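Local structure of phytochromobilin synthase (Solanum lycopersicum, 6KME) at residues 175-180 and 302-307; 112-117 and 129-134; 34-39 and 197-202. The protein binds biliverdin IX alpha and probably reduces it, with electrons from ferredoxin, to phytochromobilin, the chromophore of plant phytochromes. The protein carries 1 engineered substitution. All blocks are in the same frame, centred on the assembly; numbering follows the deposited sequence. Where two conformers were deposited one is given.

Contact 1 (175-180 and 302-307); sequences FSPIVI and RPWNAR. With BLA (biliverdine IX alpha), chain B.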
loop_
_atom_site.group_PDB
_atom_site.type_symbol
_atom_site.label_atom_id
_atom_site.label_comp_id
_atom_site.label_asym_id
_atom_site.label_seq_id
_atom_site.Cartn_x
_atom_site.Cartn_y
_atom_site.Cartn_z
ATOM N N PHE A 175 1.754 3.337 -8.661
ATOM C CA PHE A 175 2.762 4.042 -7.878
ATOM C C PHE A 175 2.816 5.516 -8.268
ATOM O O PHE A 175 2.538 5.885 -9.411
ATOM C CB PHE A 175 4.147 3.409 -8.065
ATOM C CG PHE A 175 4.308 2.068 -7.392
ATOM C CD1 PHE A 175 3.338 1.583 -6.514
ATOM C CD2 PHE A 175 5.437 1.295 -7.629
ATOM C CE1 PHE A 175 3.489 0.356 -5.896
ATOM C CE2 PHE A 175 5.597 0.049 -7.002
ATOM C CZ PHE A 175 4.627 -0.411 -6.141
ATOM N N SER A 176 3.181 6.353 -7.305
ATOM C CA SER A 176 3.328 7.791 -7.503
ATOM C C SER A 176 4.761 8.121 -7.896
ATOM O O SER A 176 5.647 7.273 -7.806
ATOM C CB SER A 176 2.938 8.517 -6.220
ATOM O OG SER A 176 4.081 8.747 -5.420
ATOM N N PRO A 177 5.030 9.358 -8.336
ATOM C CA PRO A 177 6.418 9.738 -8.658
ATOM C C PRO A 177 7.341 9.822 -7.453
ATOM O O PRO A 177 8.549 9.970 -7.650
ATOM C CB PRO A 177 6.272 11.123 -9.318
ATOM C CG PRO A 177 4.813 11.263 -9.652
ATOM C CD PRO A 177 4.088 10.453 -8.631
ATOM N N ILE A 178 6.835 9.746 -6.223
ATOM C CA ILE A 178 7.702 9.766 -5.055
ATOM C C ILE A 178 7.826 8.387 -4.416
ATOM O O ILE A 178 8.311 8.279 -3.284
ATOM C CB ILE A 178 7.246 10.810 -4.019
ATOM C CG1 ILE A 178 5.881 10.440 -3.416
ATOM C CG2 ILE A 178 7.245 12.205 -4.637
ATOM C CD1 ILE A 178 5.501 11.293 -2.185
ATOM N N VAL A 179 7.403 7.327 -5.113
ATOM C CA VAL A 179 7.434 5.990 -4.524
ATOM C C VAL A 179 8.854 5.636 -4.096
ATOM O O VAL A 179 9.838 5.949 -4.780
ATOM C CB VAL A 179 6.885 4.932 -5.497
ATOM C CG1 VAL A 179 7.751 4.849 -6.789
ATOM C CG2 VAL A 179 6.822 3.575 -4.818
ATOM N N ILE A 180 8.959 5.027 -2.927
ATOM C CA ILE A 180 10.186 4.383 -2.488
ATOM C C ILE A 180 9.994 2.887 -2.706
ATOM O O ILE A 180 9.233 2.234 -1.983
ATOM C CB ILE A 180 10.507 4.702 -1.024
ATOM C CG1 ILE A 180 10.797 6.193 -0.864
ATOM C CG2 ILE A 180 11.686 3.841 -0.534
ATOM C CD1 ILE A 180 10.858 6.638 0.580
ATOM N N ARG A 302 14.881 3.757 -12.117
ATOM C CA ARG A 302 13.728 4.517 -11.650
ATOM C C ARG A 302 13.073 5.246 -12.820
ATOM O O ARG A 302 13.746 6.022 -13.509
ATOM C CB ARG A 302 14.145 5.512 -10.574
ATOM C CG ARG A 302 12.926 6.185 -9.910
ATOM C CD ARG A 302 13.315 7.297 -8.962
ATOM N NE ARG A 302 12.096 7.893 -8.402
ATOM C CZ ARG A 302 11.407 7.359 -7.397
ATOM N NH1 ARG A 302 11.834 6.234 -6.830
ATOM N NH2 ARG A 302 10.291 7.942 -6.957
ATOM N N PRO A 303 11.783 5.027 -13.087
ATOM C CA PRO A 303 11.183 5.569 -14.316
ATOM C C PRO A 303 10.660 6.997 -14.194
ATOM O O PRO A 303 9.904 7.449 -15.059
ATOM C CB PRO A 303 10.049 4.582 -14.603
ATOM C CG PRO A 303 9.635 4.106 -13.252
ATOM C CD PRO A 303 10.891 4.069 -12.411
ATOM N N TRP A 304 11.054 7.716 -13.142
ATOM C CA TRP A 304 10.775 9.143 -13.005
ATOM C C TRP A 304 12.085 9.891 -12.852
ATOM O O TRP A 304 12.979 9.436 -12.129
ATOM C CB TRP A 304 9.897 9.443 -11.783
ATOM C CG TRP A 304 8.519 8.902 -11.873
ATOM C CD1 TRP A 304 7.432 9.507 -12.441
ATOM C CD2 TRP A 304 8.062 7.653 -11.358
ATOM N NE1 TRP A 304 6.327 8.702 -12.319
ATOM C CE2 TRP A 304 6.688 7.555 -11.661
ATOM C CE3 TRP A 304 8.680 6.604 -10.675
ATOM C CZ2 TRP A 304 5.925 6.447 -11.307
ATOM C CZ3 TRP A 304 7.923 5.510 -10.319
ATOM C CH2 TRP A 304 6.556 5.438 -10.636
ATOM N N ASN A 305 12.198 11.049 -13.509
ATOM C CA ASN A 305 13.407 11.845 -13.357
ATOM C C ASN A 305 13.347 12.652 -12.060
ATOM O O ASN A 305 12.412 12.528 -11.260
ATOM C CB ASN A 305 13.650 12.721 -14.591
ATOM C CG ASN A 305 12.644 13.856 -14.757
ATOM O OD1 ASN A 305 11.879 14.198 -13.854
ATOM N ND2 ASN A 305 12.672 14.470 -15.934
ATOM N N ALA A 306 14.370 13.492 -11.850
ATOM C CA ALA A 306 14.503 14.239 -10.601
ATOM C C ALA A 306 13.387 15.250 -10.394
ATOM O O ALA A 306 13.185 15.704 -9.261
ATOM C CB ALA A 306 15.850 14.956 -10.548
ATOM N N ARG A 307 12.676 15.636 -11.451
ATOM C CA ARG A 307 11.547 16.546 -11.319
ATOM C C ARG A 307 10.212 15.810 -11.245
ATOM O O ARG A 307 9.159 16.456 -11.226
ATOM C CB ARG A 307 11.536 17.558 -12.470
ATOM C CG ARG A 307 12.757 18.497 -12.524
ATOM C CD ARG A 307 13.411 18.711 -11.147
ATOM N NE ARG A 307 12.611 19.525 -10.230
ATOM C CZ ARG A 307 12.567 19.341 -8.912
ATOM N NH1 ARG A 307 13.264 18.358 -8.351
ATOM N NH2 ARG A 307 11.814 20.130 -8.152
HETATM C CHA BLA B . 8.323 -8.512 -3.002
HETATM N NA BLA B . 6.558 -6.619 -2.854
HETATM C C1A BLA B . 7.584 -7.295 -3.534
HETATM C C2A BLA B . 7.775 -6.622 -4.820
HETATM C C3A BLA B . 6.813 -5.520 -4.878
HETATM C C4A BLA B . 6.070 -5.541 -3.650
HETATM C CMA BLA B . 6.593 -4.486 -5.984
HETATM C CAA BLA B . 8.814 -7.105 -5.871
HETATM C CBA BLA B . 8.240 -8.268 -6.634
HETATM C CGA BLA B . 7.445 -7.767 -7.895
HETATM O O1A BLA B . 8.115 -7.043 -8.569
HETATM O O2A BLA B . 6.332 -8.202 -7.956
HETATM C CHB BLA B . 4.962 -4.588 -3.182
HETATM N NB BLA B . 3.604 -4.222 -5.164
HETATM C C1B BLA B . 3.796 -4.107 -3.767
HETATM C C2B BLA B . 2.725 -3.000 -3.378
HETATM C C3B BLA B . 1.866 -2.774 -4.447
HETATM C C4B BLA B . 2.396 -3.610 -5.615
HETATM C CMB BLA B . 2.596 -2.548 -1.935
HETATM O OB BLA B . 1.950 -3.820 -6.731
HETATM C CAB BLA B . 0.661 -1.940 -4.805
HETATM C CBB BLA B . -0.191 -1.806 -5.848
HETATM N NC BLA B . 5.229 -8.231 1.294
HETATM C C1C BLA B . 4.236 -7.480 1.964
HETATM C C2C BLA B . 3.753 -8.373 3.116
HETATM C C3C BLA B . 4.480 -9.562 3.052
HETATM C C4C BLA B . 5.464 -9.500 1.859
HETATM C CMC BLA B . 2.651 -7.843 4.042
HETATM O OC BLA B . 3.982 -6.368 1.531
HETATM C CAC BLA B . 4.339 -10.719 3.976
HETATM C CBC BLA B . 3.291 -11.252 4.643
HETATM C CHD BLA B . 6.398 -10.326 1.293
HETATM N ND BLA B . 7.125 -9.076 -0.857
HETATM C C1D BLA B . 7.167 -10.092 0.005
HETATM C C2D BLA B . 8.166 -11.159 -0.404
HETATM C C3D BLA B . 8.748 -10.727 -1.581
HETATM C C4D BLA B . 8.096 -9.357 -1.929
HETATM C CMD BLA B . 8.354 -12.402 0.447
HETATM C CAD BLA B . 9.818 -11.337 -2.495
HETATM C CBD BLA B . 9.338 -12.546 -3.275
HETATM C CGD BLA B . 8.276 -12.232 -4.418
HETATM O O1D BLA B . 7.308 -12.969 -4.336
HETATM O O2D BLA B . 8.609 -11.326 -5.170
#

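Contact 2 (112-117 and 129-134); sequences IFCANF and DLNPLH. With BLA (biliverdine IX alpha), chain B.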
loop_
_atom_site.group_PDB
_atom_site.type_symbol
_atom_site.label_atom_id
_atom_site.label_comp_id
_atom_site.label_asym_id
_atom_site.label_seq_id
_atom_site.Cartn_x
_atom_site.Cartn_y
_atom_site.Cartn_z
ATOM N N ILE A 112 -3.842 6.939 -1.490
ATOM C CA ILE A 112 -3.821 5.863 -0.507
ATOM C C ILE A 112 -2.417 5.767 0.083
ATOM O O ILE A 112 -1.442 5.574 -0.648
ATOM C CB ILE A 112 -4.248 4.537 -1.148
ATOM C CG1 ILE A 112 -5.745 4.599 -1.463
ATOM C CG2 ILE A 112 -3.890 3.380 -0.238
ATOM C CD1 ILE A 112 -6.234 3.510 -2.414
ATOM N N PHE A 113 -2.302 5.929 1.403
ATOM C CA PHE A 113 -1.010 5.755 2.047
ATOM C C PHE A 113 -0.695 4.270 2.119
ATOM O O PHE A 113 -1.548 3.465 2.493
ATOM C CB PHE A 113 -0.969 6.372 3.452
ATOM C CG PHE A 113 0.405 6.294 4.085
ATOM C CD1 PHE A 113 1.366 7.267 3.808
ATOM C CD2 PHE A 113 0.757 5.217 4.900
ATOM C CE1 PHE A 113 2.662 7.178 4.357
ATOM C CE2 PHE A 113 2.036 5.116 5.446
ATOM C CZ PHE A 113 2.992 6.106 5.178
ATOM N N CYS A 114 0.540 3.910 1.766
ATOM C CA CYS A 114 0.923 2.515 1.573
ATOM C C CYS A 114 2.330 2.290 2.118
ATOM O O CYS A 114 3.285 2.917 1.648
ATOM C CB CYS A 114 0.839 2.160 0.084
ATOM S SG CYS A 114 1.523 0.550 -0.387
ATOM N N ALA A 115 2.464 1.409 3.112
ATOM C CA ALA A 115 3.772 0.993 3.627
ATOM C C ALA A 115 3.773 -0.523 3.737
ATOM O O ALA A 115 3.008 -1.096 4.525
ATOM C CB ALA A 115 4.084 1.633 4.979
ATOM N N ASN A 116 4.620 -1.172 2.937
ATOM C CA ASN A 116 4.725 -2.632 2.884
ATOM C C ASN A 116 6.198 -2.997 3.045
ATOM O O ASN A 116 6.985 -2.909 2.093
ATOM C CB ASN A 116 4.151 -3.184 1.584
ATOM C CG ASN A 116 2.642 -3.239 1.598
ATOM O OD1 ASN A 116 1.974 -2.233 1.371
ATOM N ND2 ASN A 116 2.095 -4.409 1.886
ATOM N N PHE A 117 6.576 -3.399 4.257
ATOM C CA PHE A 117 7.969 -3.689 4.588
ATOM C C PHE A 117 8.112 -5.179 4.851
ATOM O O PHE A 117 7.486 -5.707 5.777
ATOM C CB PHE A 117 8.415 -2.914 5.824
ATOM C CG PHE A 117 8.260 -1.416 5.726
ATOM C CD1 PHE A 117 8.011 -0.783 4.512
ATOM C CD2 PHE A 117 8.397 -0.642 6.862
ATOM C CE1 PHE A 117 7.879 0.599 4.443
ATOM C CE2 PHE A 117 8.268 0.752 6.799
ATOM C CZ PHE A 117 8.014 1.361 5.583
ATOM N N ASP A 129 4.752 4.547 -0.189
ATOM C CA ASP A 129 4.229 5.449 -1.208
ATOM C C ASP A 129 2.929 6.101 -0.761
ATOM O O ASP A 129 2.242 5.631 0.154
ATOM C CB ASP A 129 3.994 4.712 -2.528
ATOM C CG ASP A 129 3.801 5.652 -3.714
ATOM O OD1 ASP A 129 4.281 6.815 -3.677
ATOM O OD2 ASP A 129 3.167 5.216 -4.700
ATOM N N LEU A 130 2.619 7.209 -1.426
ATOM C CA LEU A 130 1.272 7.788 -1.447
ATOM C C LEU A 130 0.681 7.379 -2.800
ATOM O O LEU A 130 0.848 8.079 -3.800
ATOM C CB LEU A 130 1.338 9.304 -1.253
ATOM C CG LEU A 130 1.500 9.848 0.182
ATOM C CD1 LEU A 130 2.736 9.294 0.912
ATOM C CD2 LEU A 130 1.487 11.410 0.236
ATOM N N ASN A 131 0.039 6.194 -2.851
ATOM C CA ASN A 131 -0.431 5.645 -4.135
ATOM C C ASN A 131 -1.518 6.557 -4.709
ATOM O O ASN A 131 -2.503 6.854 -4.016
ATOM C CB ASN A 131 -1.010 4.216 -4.002
ATOM C CG ASN A 131 0.014 3.129 -3.537
ATOM O OD1 ASN A 131 -0.398 2.145 -2.922
ATOM N ND2 ASN A 131 1.304 3.278 -3.862
ATOM N N PRO A 132 -1.411 6.991 -5.969
ATOM C CA PRO A 132 -2.459 7.863 -6.523
ATOM C C PRO A 132 -3.787 7.136 -6.671
ATOM O O PRO A 132 -3.847 5.993 -7.127
ATOM C CB PRO A 132 -1.899 8.280 -7.892
ATOM C CG PRO A 132 -0.887 7.210 -8.237
ATOM C CD PRO A 132 -0.284 6.823 -6.902
ATOM N N LEU A 133 -4.869 7.820 -6.296
ATOM C CA LEU A 133 -6.190 7.234 -6.503
ATOM C C LEU A 133 -6.517 7.138 -7.987
ATOM O O LEU A 133 -7.081 6.136 -8.445
ATOM C CB LEU A 133 -7.258 8.056 -5.776
ATOM C CG LEU A 133 -8.682 7.514 -5.916
ATOM C CD1 LEU A 133 -8.825 6.142 -5.223
ATOM C CD2 LEU A 133 -9.718 8.547 -5.390
ATOM N N HIS A 134 -6.152 8.163 -8.752
ATOM C CA HIS A 134 -6.478 8.273 -10.162
ATOM C C HIS A 134 -5.200 8.276 -10.987
ATOM O O HIS A 134 -4.107 8.539 -10.476
ATOM C CB HIS A 134 -7.291 9.542 -10.441
ATOM C CG HIS A 134 -8.672 9.514 -9.861
ATOM N ND1 HIS A 134 -9.629 8.606 -10.262
ATOM C CD2 HIS A 134 -9.266 10.302 -8.933
ATOM C CE1 HIS A 134 -10.749 8.828 -9.596
ATOM N NE2 HIS A 134 -10.555 9.852 -8.783
HETATM C CHA BLA B . 8.323 -8.512 -3.002
HETATM N NA BLA B . 6.558 -6.619 -2.854
HETATM C C1A BLA B . 7.584 -7.295 -3.534
HETATM C C2A BLA B . 7.775 -6.622 -4.820
HETATM C C3A BLA B . 6.813 -5.520 -4.878
HETATM C C4A BLA B . 6.070 -5.541 -3.650
HETATM C CMA BLA B . 6.593 -4.486 -5.984
HETATM C CAA BLA B . 8.814 -7.105 -5.871
HETATM C CBA BLA B . 8.240 -8.268 -6.634
HETATM C CGA BLA B . 7.445 -7.767 -7.895
HETATM O O1A BLA B . 8.115 -7.043 -8.569
HETATM O O2A BLA B . 6.332 -8.202 -7.956
HETATM C CHB BLA B . 4.962 -4.588 -3.182
HETATM N NB BLA B . 3.604 -4.222 -5.164
HETATM C C1B BLA B . 3.796 -4.107 -3.767
HETATM C C2B BLA B . 2.725 -3.000 -3.378
HETATM C C3B BLA B . 1.866 -2.774 -4.447
HETATM C C4B BLA B . 2.396 -3.610 -5.615
HETATM C CMB BLA B . 2.596 -2.548 -1.935
HETATM O OB BLA B . 1.950 -3.820 -6.731
HETATM C CAB BLA B . 0.661 -1.940 -4.805
HETATM C CBB BLA B . -0.191 -1.806 -5.848
HETATM N NC BLA B . 5.229 -8.231 1.294
HETATM C C1C BLA B . 4.236 -7.480 1.964
HETATM C C2C BLA B . 3.753 -8.373 3.116
HETATM C C3C BLA B . 4.480 -9.562 3.052
HETATM C C4C BLA B . 5.464 -9.500 1.859
HETATM C CMC BLA B . 2.651 -7.843 4.042
HETATM O OC BLA B . 3.982 -6.368 1.531
HETATM C CAC BLA B . 4.339 -10.719 3.976
HETATM C CBC BLA B . 3.291 -11.252 4.643
HETATM C CHD BLA B . 6.398 -10.326 1.293
HETATM N ND BLA B . 7.125 -9.076 -0.857
HETATM C C1D BLA B . 7.167 -10.092 0.005
HETATM C C2D BLA B . 8.166 -11.159 -0.404
HETATM C C3D BLA B . 8.748 -10.727 -1.581
HETATM C C4D BLA B . 8.096 -9.357 -1.929
HETATM C CMD BLA B . 8.354 -12.402 0.447
HETATM C CAD BLA B . 9.818 -11.337 -2.495
HETATM C CBD BLA B . 9.338 -12.546 -3.275
HETATM C CGD BLA B . 8.276 -12.232 -4.418
HETATM O O1D BLA B . 7.308 -12.969 -4.336
HETATM O O2D BLA B . 8.609 -11.326 -5.170
#

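Contact 3 (34-39 and 197-202); sequences KKLIHF and AFKDYY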
loop_
_atom_site.group_PDB
_atom_site.type_symbol
_atom_site.label_atom_id
_atom_site.label_comp_id
_atom_site.label_asym_id
_atom_site.label_seq_id
_atom_site.Cartn_x
_atom_site.Cartn_y
_atom_site.Cartn_z
ATOM N N LYS A 34 6.364 -2.129 15.074
ATOM C CA LYS A 34 5.333 -1.640 15.990
ATOM C C LYS A 34 5.584 -0.188 16.374
ATOM O O LYS A 34 4.635 0.588 16.550
ATOM C CB LYS A 34 5.272 -2.515 17.245
ATOM C CG LYS A 34 4.519 -3.825 17.079
ATOM C CD LYS A 34 4.250 -4.476 18.433
ATOM C CE LYS A 34 2.783 -4.358 18.839
ATOM N NZ LYS A 34 2.255 -2.957 18.837
ATOM N N LYS A 35 6.858 0.194 16.525
ATOM C CA LYS A 35 7.197 1.586 16.805
ATOM C C LYS A 35 6.563 2.519 15.782
ATOM O O LYS A 35 6.102 3.616 16.125
ATOM C CB LYS A 35 8.721 1.777 16.813
ATOM C CG LYS A 35 9.455 1.198 18.026
ATOM C CD LYS A 35 10.991 1.285 17.876
ATOM C CE LYS A 35 11.554 0.176 16.965
ATOM N NZ LYS A 35 13.051 0.072 16.885
ATOM N N LEU A 36 6.538 2.098 14.513
ATOM C CA LEU A 36 6.029 2.958 13.453
ATOM C C LEU A 36 4.510 3.033 13.485
ATOM O O LEU A 36 3.935 4.087 13.187
ATOM C CB LEU A 36 6.504 2.463 12.081
ATOM C CG LEU A 36 7.986 2.658 11.742
ATOM C CD1 LEU A 36 8.276 2.084 10.357
ATOM C CD2 LEU A 36 8.378 4.131 11.836
ATOM N N ILE A 37 3.845 1.926 13.823
ATOM C CA ILE A 37 2.394 1.968 13.984
ATOM C C ILE A 37 2.021 2.937 15.098
ATOM O O ILE A 37 1.106 3.754 14.951
ATOM C CB ILE A 37 1.826 0.564 14.261
ATOM C CG1 ILE A 37 2.131 -0.398 13.114
ATOM C CG2 ILE A 37 0.329 0.650 14.441
ATOM C CD1 ILE A 37 2.113 -1.875 13.540
ATOM N N HIS A 38 2.722 2.849 16.234
ATOM C CA HIS A 38 2.464 3.763 17.346
ATOM C C HIS A 38 2.668 5.208 16.920
ATOM O O HIS A 38 1.858 6.087 17.248
ATOM C CB HIS A 38 3.370 3.429 18.530
ATOM C CG HIS A 38 3.097 4.256 19.750
ATOM N ND1 HIS A 38 3.799 5.407 20.045
ATOM C CD2 HIS A 38 2.200 4.097 20.753
ATOM C CE1 HIS A 38 3.349 5.919 21.176
ATOM N NE2 HIS A 38 2.377 5.145 21.626
ATOM N N PHE A 39 3.765 5.474 16.201
ATOM C CA PHE A 39 3.996 6.813 15.678
ATOM C C PHE A 39 2.812 7.276 14.839
ATOM O O PHE A 39 2.348 8.411 14.975
ATOM C CB PHE A 39 5.278 6.862 14.842
ATOM C CG PHE A 39 5.467 8.173 14.106
ATOM C CD1 PHE A 39 6.127 9.227 14.704
ATOM C CD2 PHE A 39 4.956 8.354 12.827
ATOM C CE1 PHE A 39 6.289 10.439 14.036
ATOM C CE2 PHE A 39 5.108 9.556 12.159
ATOM C CZ PHE A 39 5.778 10.602 12.761
ATOM N N ALA A 197 11.942 7.906 6.722
ATOM C CA ALA A 197 11.137 8.004 5.505
ATOM C C ALA A 197 9.660 7.741 5.789
ATOM O O ALA A 197 8.791 8.475 5.306
ATOM C CB ALA A 197 11.658 7.025 4.444
ATOM N N PHE A 198 9.358 6.667 6.527
ATOM C CA PHE A 198 7.973 6.378 6.897
ATOM C C PHE A 198 7.337 7.582 7.576
ATOM O O PHE A 198 6.214 7.976 7.242
ATOM C CB PHE A 198 7.906 5.149 7.814
ATOM C CG PHE A 198 6.513 4.813 8.293
ATOM C CD1 PHE A 198 5.977 5.437 9.415
ATOM C CD2 PHE A 198 5.743 3.865 7.623
ATOM C CE1 PHE A 198 4.688 5.134 9.865
ATOM C CE2 PHE A 198 4.458 3.550 8.056
ATOM C CZ PHE A 198 3.928 4.186 9.185
ATOM N N LYS A 199 8.047 8.180 8.535
ATOM C CA LYS A 199 7.486 9.295 9.299
ATOM C C LYS A 199 7.288 10.531 8.421
ATOM O O LYS A 199 6.229 11.176 8.468
ATOM C CB LYS A 199 8.392 9.607 10.491
ATOM C CG LYS A 199 8.447 8.484 11.523
ATOM C CD LYS A 199 9.472 8.780 12.597
ATOM C CE LYS A 199 9.693 7.587 13.508
ATOM N NZ LYS A 199 10.615 7.955 14.615
ATOM N N ASP A 200 8.297 10.867 7.605
ATOM C CA ASP A 200 8.187 11.991 6.678
ATOM C C ASP A 200 7.049 11.800 5.682
ATOM O O ASP A 200 6.281 12.738 5.418
ATOM C CB ASP A 200 9.510 12.175 5.933
ATOM C CG ASP A 200 10.535 12.925 6.758
ATOM O OD1 ASP A 200 10.158 13.410 7.847
ATOM O OD2 ASP A 200 11.704 13.034 6.326
ATOM N N TYR A 201 6.938 10.600 5.104
ATOM C CA TYR A 201 5.881 10.314 4.134
ATOM C C TYR A 201 4.509 10.315 4.803
ATOM O O TYR A 201 3.531 10.819 4.231
ATOM C CB TYR A 201 6.142 8.964 3.435
ATOM C CG TYR A 201 7.023 9.063 2.184
ATOM C CD1 TYR A 201 8.267 9.693 2.232
ATOM C CD2 TYR A 201 6.606 8.531 0.966
ATOM C CE1 TYR A 201 9.079 9.800 1.090
ATOM C CE2 TYR A 201 7.421 8.628 -0.193
ATOM C CZ TYR A 201 8.646 9.272 -0.116
ATOM O OH TYR A 201 9.452 9.382 -1.234
ATOM N N TYR A 202 4.405 9.764 6.018
ATOM C CA TYR A 202 3.093 9.742 6.660
ATOM C C TYR A 202 2.658 11.145 7.088
ATOM O O TYR A 202 1.471 11.490 6.994
ATOM C CB TYR A 202 3.074 8.765 7.840
ATOM C CG TYR A 202 1.650 8.507 8.299
ATOM C CD1 TYR A 202 0.743 7.866 7.458
ATOM C CD2 TYR A 202 1.200 8.946 9.534
ATOM C CE1 TYR A 202 -0.581 7.653 7.842
ATOM C CE2 TYR A 202 -0.135 8.734 9.936
ATOM C CZ TYR A 202 -1.013 8.090 9.079
ATOM O OH TYR A 202 -2.325 7.882 9.456
#

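Contact 1 (175-180 and 302-307)
Arg302 brings its guanidinium group edge-on to the backbone of the turn at 175-180. Its CG lies anti to the backbone N (chi1 -172°) and the chain stays extended to NE, which carries the guanidinium out to the turn. NH2 donates to Pro177 O at 2.8 Å. Val179 O is held by two nitrogens at once, NH1 at 2.9 Å and NH2 at 3.0 Å. All three bonds lie close to the guanidinium plane, yet the oxygens are met differently: NH2 stands well above the carbonyl plane of Pro177, but sits on a lone pair of Val179 O, while NH1 comes almost head-on. Both carbonyls belong to a type I turn, Ser176 to Val179, which is consistent with their lying within the span of one flat group. The turn is braced by an ST turn in which Ser176 OG accepts from Ile178 N; that hydroxyl is also bonded to Asp129.

Pro303 follows and lays its CG over one face of the Trp304 indole. On the opposite face lies the turn: Pro177 CA is 3.6 Å from the centroid of the Trp304 five-membered ring, a CH-pi contact nearly on the ring normal, and Ser176 O is 3.5 Å from Trp304 CH2. A wide, flat side chain suits this slot between two prolines. Val179 CG1 adds a contact of 3.6 Å to Trp304 CZ3, and CG2 of the same valine lies over the Phe175 ring. Trp304 CH2 lies 4.1 Å from Phe175 CB.

Since Phe175 CE1 is 3.8 Å from biliverdin CAB, the indole and valine form a second shell behind a pocket residue. The arginine satisfies two main-chain carbonyls of this mostly buried turn, and those carbonyls in turn probably stabilise its positive charge.

Contact 2 (112-117 and 129-134)
Ile112 with Asn131 and Cys114 with Asp129 are antiparallel hydrogen-bonded pairs on either side of the non-hydrogen-bonded pair Phe113-Leu130, and the two strand segments run at 141° to each other. Each hydrogen-bonded pair closes two backbone bonds, the shortest being Asn131 N to Ile112 O at 2.7 Å.

On the face carrying Cys114, the small cysteine side chain lets the Asn131 amide approach closely: Asn131 OD1 lies 3.3 Å from Cys114 CB and is itself bonded to Tyr231 of helix 218-238. The other end of the amide, ND2, donates to Asp129 OD2 at 2.8 Å, reaching the carboxylate on its anti side, 27° out of plane. With both ends engaged, the amide's rotation is fixed. Asp129 also receives Ser176 through OD1.

These strands form a beta hairpin within the antiparallel sheet of the ferredoxin-dependent bilin reductase fold, and the same face lines the bilin pocket. Cys114 SG, placed anti to its backbone N (chi1 171°), comes 3.6 Å from the biliverdin methyl CMB. Farther along, Asn116 ND2 donates to the lactam oxygen OC of biliverdin at 2.7 Å, while Asn116 OD1 is hydrogen-bonded to Arg235.

On the opposite face, Phe113 CD1 touches Leu130 CD1 at 3.8 Å, and the two side chains pack against helix 188-211.

Contact 3 (34-39 and 197-202)
Lys199 lies across the ring of Phe39, and its side chain can be followed outward atom by atom. CB begins over the rim, 3.6 Å from Phe39 CZ. CG sits above the middle of the ring, 3.5 Å from the Phe39 centroid and 10° off the normal, a close CH-pi contact. CD passes on toward the far side, 3.9 Å from Phe39 CE1. CE, near the rim of the ring, is 4.1 Å from both Phe39 CD1 and Leu36 CD2. NZ is carried past both, so methylenes rather than the charge cover the aromatic face. With CG anti to the carbonyl carbon (chi1 -66°) and the rest extended, the chain can keep to this line. A lysine suits such a partly exposed border, its long aliphatic stem packing on a ring while the ammonium group continues beyond it.

Deeper in, Leu36 lies over a face of Phe198. Leu36 CB is 4.1 Å from the Phe198 centroid, and the branch CD2 touches Phe198 CD1 at 3.7 Å, the leucine and the phenylalanine pointing opposite ways alongside each other. Phe39 CD2 approaches the edge of the same ring. Phe198 also reaches Ala115 and Phe117 of the sheet, where a large apolar ring fits the space between helix and strand.

No hydrogen bond joins the two segments. Their axes pass 10.7 Å apart at only 22°, a wide separation bridged by large side chains. Here the two helices, 34-47 and 188-211, run side by side in nearly the same direction, with Tyr202 OH bonded to Thr44 farther along. Both rest on the antiparallel sheet, forming part of one helical layer of the alpha-beta-alpha sandwich characteristic of ferredoxin-dependent bilin reductases.

Overall arrangement
The hairpin of contact 2, close to the centre of the folded chain, ties the other two together. Its centre lies about 13 Å from that of contact 1 and 14 Å from that of contact 3, whereas contacts 1 and 3 are about 21 Å apart. Contact 1 joins it on the bilin side, where Ser176 OG stands 2.6 Å from Asp129 OD1, and both contacts touch biliverdin. Contact 3 packs against the other face: Ala115 CB meets Phe198 CE2 at 3.6 Å, leaving the Phe198 side chain about 12 Å from the ligand. Contacts 1 and 3 also meet directly, Tyr201 OH lying 2.6 Å from Ile178 O, a probable hydrogen bond.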